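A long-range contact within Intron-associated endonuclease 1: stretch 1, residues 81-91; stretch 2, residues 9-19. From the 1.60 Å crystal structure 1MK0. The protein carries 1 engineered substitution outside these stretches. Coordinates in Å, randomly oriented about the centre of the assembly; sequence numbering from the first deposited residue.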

# COMPACT_ATOMS: atom_id res chain seq x y z
N GLU A 81 10.66 -7.28 -3.32
CA GLU A 81 11.74 -7.00 -2.37
C GLU A 81 11.28 -7.17 -0.93
O GLU A 81 12.00 -7.73 -0.10
CB GLU A 81 12.25 -5.57 -2.58
CG GLU A 81 13.46 -5.21 -1.74
CD GLU A 81 14.73 -5.92 -2.19
OE1 GLU A 81 15.77 -5.74 -1.53
OE2 GLU A 81 14.69 -6.65 -3.21
N LEU A 82 10.07 -6.70 -0.64
CA LEU A 82 9.52 -6.78 0.71
C LEU A 82 8.62 -8.00 0.90
O LEU A 82 8.00 -8.16 1.96
CB LEU A 82 8.75 -5.50 1.03
CG LEU A 82 9.56 -4.20 0.86
CD1 LEU A 82 8.71 -3.01 1.28
CD2 LEU A 82 10.83 -4.27 1.69
N ASN A 83 8.55 -8.85 -0.12
CA ASN A 83 7.75 -10.08 -0.06
C ASN A 83 6.36 -9.77 0.48
O ASN A 83 5.82 -10.49 1.33
CB ASN A 83 8.47 -11.09 0.85
CG ASN A 83 7.88 -12.48 0.77
OD1 ASN A 83 7.62 -12.99 -0.32
ND2 ASN A 83 7.67 -13.11 1.92
N SER A 84 5.76 -8.69 -0.03
CA SER A 84 4.45 -8.24 0.44
C SER A 84 3.22 -9.01 -0.03
O SER A 84 2.10 -8.63 0.31
CB SER A 84 4.28 -6.75 0.13
OG SER A 84 4.16 -6.51 -1.26
N LYS A 85 3.41 -10.07 -0.81
CA LYS A 85 2.27 -10.87 -1.24
C LYS A 85 2.20 -12.07 -0.29
O LYS A 85 1.20 -12.27 0.40
CB LYS A 85 2.46 -11.33 -2.69
CG LYS A 85 2.41 -10.18 -3.69
CD LYS A 85 3.07 -10.51 -5.01
CE LYS A 85 2.35 -11.59 -5.77
NZ LYS A 85 2.96 -11.78 -7.12
N ILE A 86 3.27 -12.84 -0.24
CA ILE A 86 3.33 -14.00 0.63
C ILE A 86 3.30 -13.60 2.11
O ILE A 86 2.59 -14.21 2.91
CB ILE A 86 4.61 -14.82 0.37
CG1 ILE A 86 4.55 -15.42 -1.03
CG2 ILE A 86 4.79 -15.90 1.43
CD1 ILE A 86 5.84 -16.10 -1.46
N ASN A 87 4.05 -12.56 2.46
CA ASN A 87 4.13 -12.09 3.84
C ASN A 87 3.63 -10.66 4.03
O ASN A 87 4.07 -9.96 4.94
CB ASN A 87 5.59 -12.19 4.32
CG ASN A 87 5.75 -11.81 5.78
OD1 ASN A 87 5.06 -12.35 6.65
ND2 ASN A 87 6.65 -10.87 6.06
N GLY A 88 2.70 -10.24 3.19
CA GLY A 88 2.17 -8.90 3.30
C GLY A 88 0.70 -8.79 2.96
O GLY A 88 -0.02 -9.80 2.95
N TYR A 89 0.26 -7.58 2.65
CA TYR A 89 -1.15 -7.35 2.35
C TYR A 89 -1.50 -7.21 0.87
O TYR A 89 -2.67 -7.04 0.54
CB TYR A 89 -1.64 -6.12 3.12
CG TYR A 89 -1.50 -6.28 4.61
CD1 TYR A 89 -0.57 -5.53 5.33
CD2 TYR A 89 -2.29 -7.19 5.31
CE1 TYR A 89 -0.41 -5.70 6.70
CE2 TYR A 89 -2.14 -7.36 6.69
CZ TYR A 89 -1.20 -6.62 7.37
OH TYR A 89 -1.05 -6.78 8.73
N ASN A 90 -0.51 -7.27 -0.02
CA ASN A 90 -0.81 -7.16 -1.44
C ASN A 90 -1.39 -8.48 -1.93
O ASN A 90 -0.90 -9.55 -1.58
CB ASN A 90 0.46 -6.84 -2.24
CG ASN A 90 0.93 -5.42 -2.00
OD1 ASN A 90 1.73 -5.16 -1.10
ND2 ASN A 90 0.43 -4.49 -2.80
N ILE A 91 -2.45 -8.40 -2.75
CA ILE A 91 -3.09 -9.61 -3.25
C ILE A 91 -2.67 -9.98 -4.67
O ILE A 91 -3.10 -11.01 -5.19
CB ILE A 91 -4.64 -9.49 -3.24
CG1 ILE A 91 -5.09 -8.35 -4.16
CG2 ILE A 91 -5.14 -9.27 -1.82
CD1 ILE A 91 -6.59 -8.34 -4.42
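Stretch 2 (9-19) KNTLNNKVYVG

A loop without regular secondary structure can dock on a strand edge by borrowing the strand's own hydrogen-bonding groups, and residues 9-19 packed against residues 81-91 illustrate the principle. Stretch 2 ends one strand at Asn-10, turns, and enters another at Val-16; the segment Gly-88 to Asn-90 of the irregular stretch 1 runs beside the start of this second strand in the same direction, Gly-88 facing Val-16 and Tyr-89 facing Tyr-17 with CA to CA separations of 4.9 and 4.8 Å.

Tyr-89 covers the most surface. Its backbone N donates to Val-16 O at 2.9 Å, while its side chain extends back along the turn: CE1 lies 3.6 Å from Lys-15 CB, and OH accepts a hydrogen bond from Asn-10 ND2 at 3.0 Å. Lys-15 adds another hydrogen bond, from NZ to Asn-87 OD1 at 2.7 Å. Where Val-16 N and Asn-87 O lie too far apart to bond, at 4.5 Å, a water bridges them, accepting from Val-16 N (2.9 Å) and donating to Asn-87 O (2.6 Å).

Further along, the Asn-90 amide imitates a neighbouring strand: Val-18 N donates to Asn-90 OD1, and Asn-90 ND2 to Val-18 O, both at 2.8 Å. Ser-84 OG also donates to Asn-90 OD1, at 2.8 Å. Beside this polar pairing, Leu-82 CD1 packs on Val-16 CG2 (4.1 Å) and Val-18 CG2 (4.0 Å).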

# COMPACT_ATOMS: atom_id res chain seq x y z
N LYS A 9 2.69 -0.16 6.82
CA LYS A 9 3.16 -1.23 7.69
C LYS A 9 2.39 -1.40 8.99
O LYS A 9 2.14 -0.44 9.72
CB LYS A 9 4.65 -1.02 7.99
CG LYS A 9 5.27 -2.08 8.88
CD LYS A 9 6.79 -1.95 8.93
CE LYS A 9 7.24 -0.61 9.49
NZ LYS A 9 8.72 -0.51 9.60
N ASN A 10 2.02 -2.64 9.28
CA ASN A 10 1.30 -2.96 10.50
C ASN A 10 2.36 -2.94 11.61
O ASN A 10 3.32 -3.70 11.57
CB ASN A 10 0.69 -4.36 10.38
CG ASN A 10 -0.18 -4.72 11.57
OD1 ASN A 10 0.18 -4.47 12.72
ND2 ASN A 10 -1.33 -5.31 11.30
N THR A 11 2.18 -2.06 12.60
CA THR A 11 3.15 -1.94 13.68
C THR A 11 3.13 -3.11 14.67
O THR A 11 4.01 -3.21 15.53
CB THR A 11 2.95 -0.63 14.47
OG1 THR A 11 1.65 -0.62 15.08
CG2 THR A 11 3.08 0.57 13.55
N LEU A 12 2.16 -4.00 14.52
CA LEU A 12 2.05 -5.15 15.41
C LEU A 12 2.83 -6.37 14.91
O LEU A 12 3.30 -7.18 15.72
CB LEU A 12 0.58 -5.54 15.60
CG LEU A 12 -0.38 -4.47 16.12
CD1 LEU A 12 -1.77 -5.06 16.28
CD2 LEU A 12 0.12 -3.92 17.46
N ASN A 13 2.96 -6.51 13.60
CA ASN A 13 3.66 -7.66 13.02
C ASN A 13 4.63 -7.32 11.89
O ASN A 13 5.23 -8.22 11.30
CB ASN A 13 2.63 -8.67 12.51
CG ASN A 13 1.63 -8.04 11.56
OD1 ASN A 13 1.99 -7.20 10.74
ND2 ASN A 13 0.37 -8.45 11.68
N ASN A 14 4.78 -6.04 11.58
CA ASN A 14 5.69 -5.58 10.54
C ASN A 14 5.33 -5.98 9.11
O ASN A 14 6.14 -5.81 8.19
CB ASN A 14 7.12 -6.04 10.84
CG ASN A 14 7.65 -5.44 12.12
OD1 ASN A 14 7.65 -4.22 12.29
ND2 ASN A 14 8.11 -6.29 13.03
N LYS A 15 4.12 -6.51 8.90
CA LYS A 15 3.70 -6.88 7.55
C LYS A 15 3.38 -5.58 6.81
O LYS A 15 2.92 -4.62 7.42
CB LYS A 15 2.45 -7.77 7.60
CG LYS A 15 2.71 -9.17 8.11
CD LYS A 15 1.42 -9.98 8.14
CE LYS A 15 1.66 -11.39 8.67
NZ LYS A 15 2.60 -12.16 7.81
N VAL A 16 3.63 -5.55 5.51
CA VAL A 16 3.37 -4.33 4.75
C VAL A 16 2.52 -4.48 3.50
O VAL A 16 2.34 -5.57 2.96
CB VAL A 16 4.68 -3.64 4.30
CG1 VAL A 16 5.62 -3.47 5.48
CG2 VAL A 16 5.34 -4.45 3.20
N TYR A 17 1.99 -3.34 3.06
CA TYR A 17 1.19 -3.24 1.85
C TYR A 17 1.99 -2.23 1.02
O TYR A 17 2.29 -1.14 1.49
CB TYR A 17 -0.18 -2.65 2.17
CG TYR A 17 -1.04 -2.40 0.95
CD1 TYR A 17 -1.86 -3.40 0.43
CD2 TYR A 17 -1.05 -1.15 0.32
CE1 TYR A 17 -2.66 -3.17 -0.69
CE2 TYR A 17 -1.85 -0.91 -0.81
CZ TYR A 17 -2.65 -1.93 -1.30
OH TYR A 17 -3.46 -1.71 -2.40
N VAL A 18 2.34 -2.61 -0.20
CA VAL A 18 3.08 -1.72 -1.09
C VAL A 18 2.14 -1.14 -2.13
O VAL A 18 1.35 -1.87 -2.73
CB VAL A 18 4.23 -2.47 -1.81
CG1 VAL A 18 4.86 -1.56 -2.86
CG2 VAL A 18 5.28 -2.92 -0.80
N GLY A 19 2.21 0.16 -2.36
CA GLY A 19 1.34 0.78 -3.34
C GLY A 19 1.99 1.96 -4.03
O GLY A 19 3.14 2.29 -3.76
O HOH W 1 -2.16 -9.03 9.83
O HOH W 2 6.19 -9.48 9.16
O HOH W 3 5.23 -7.73 4.46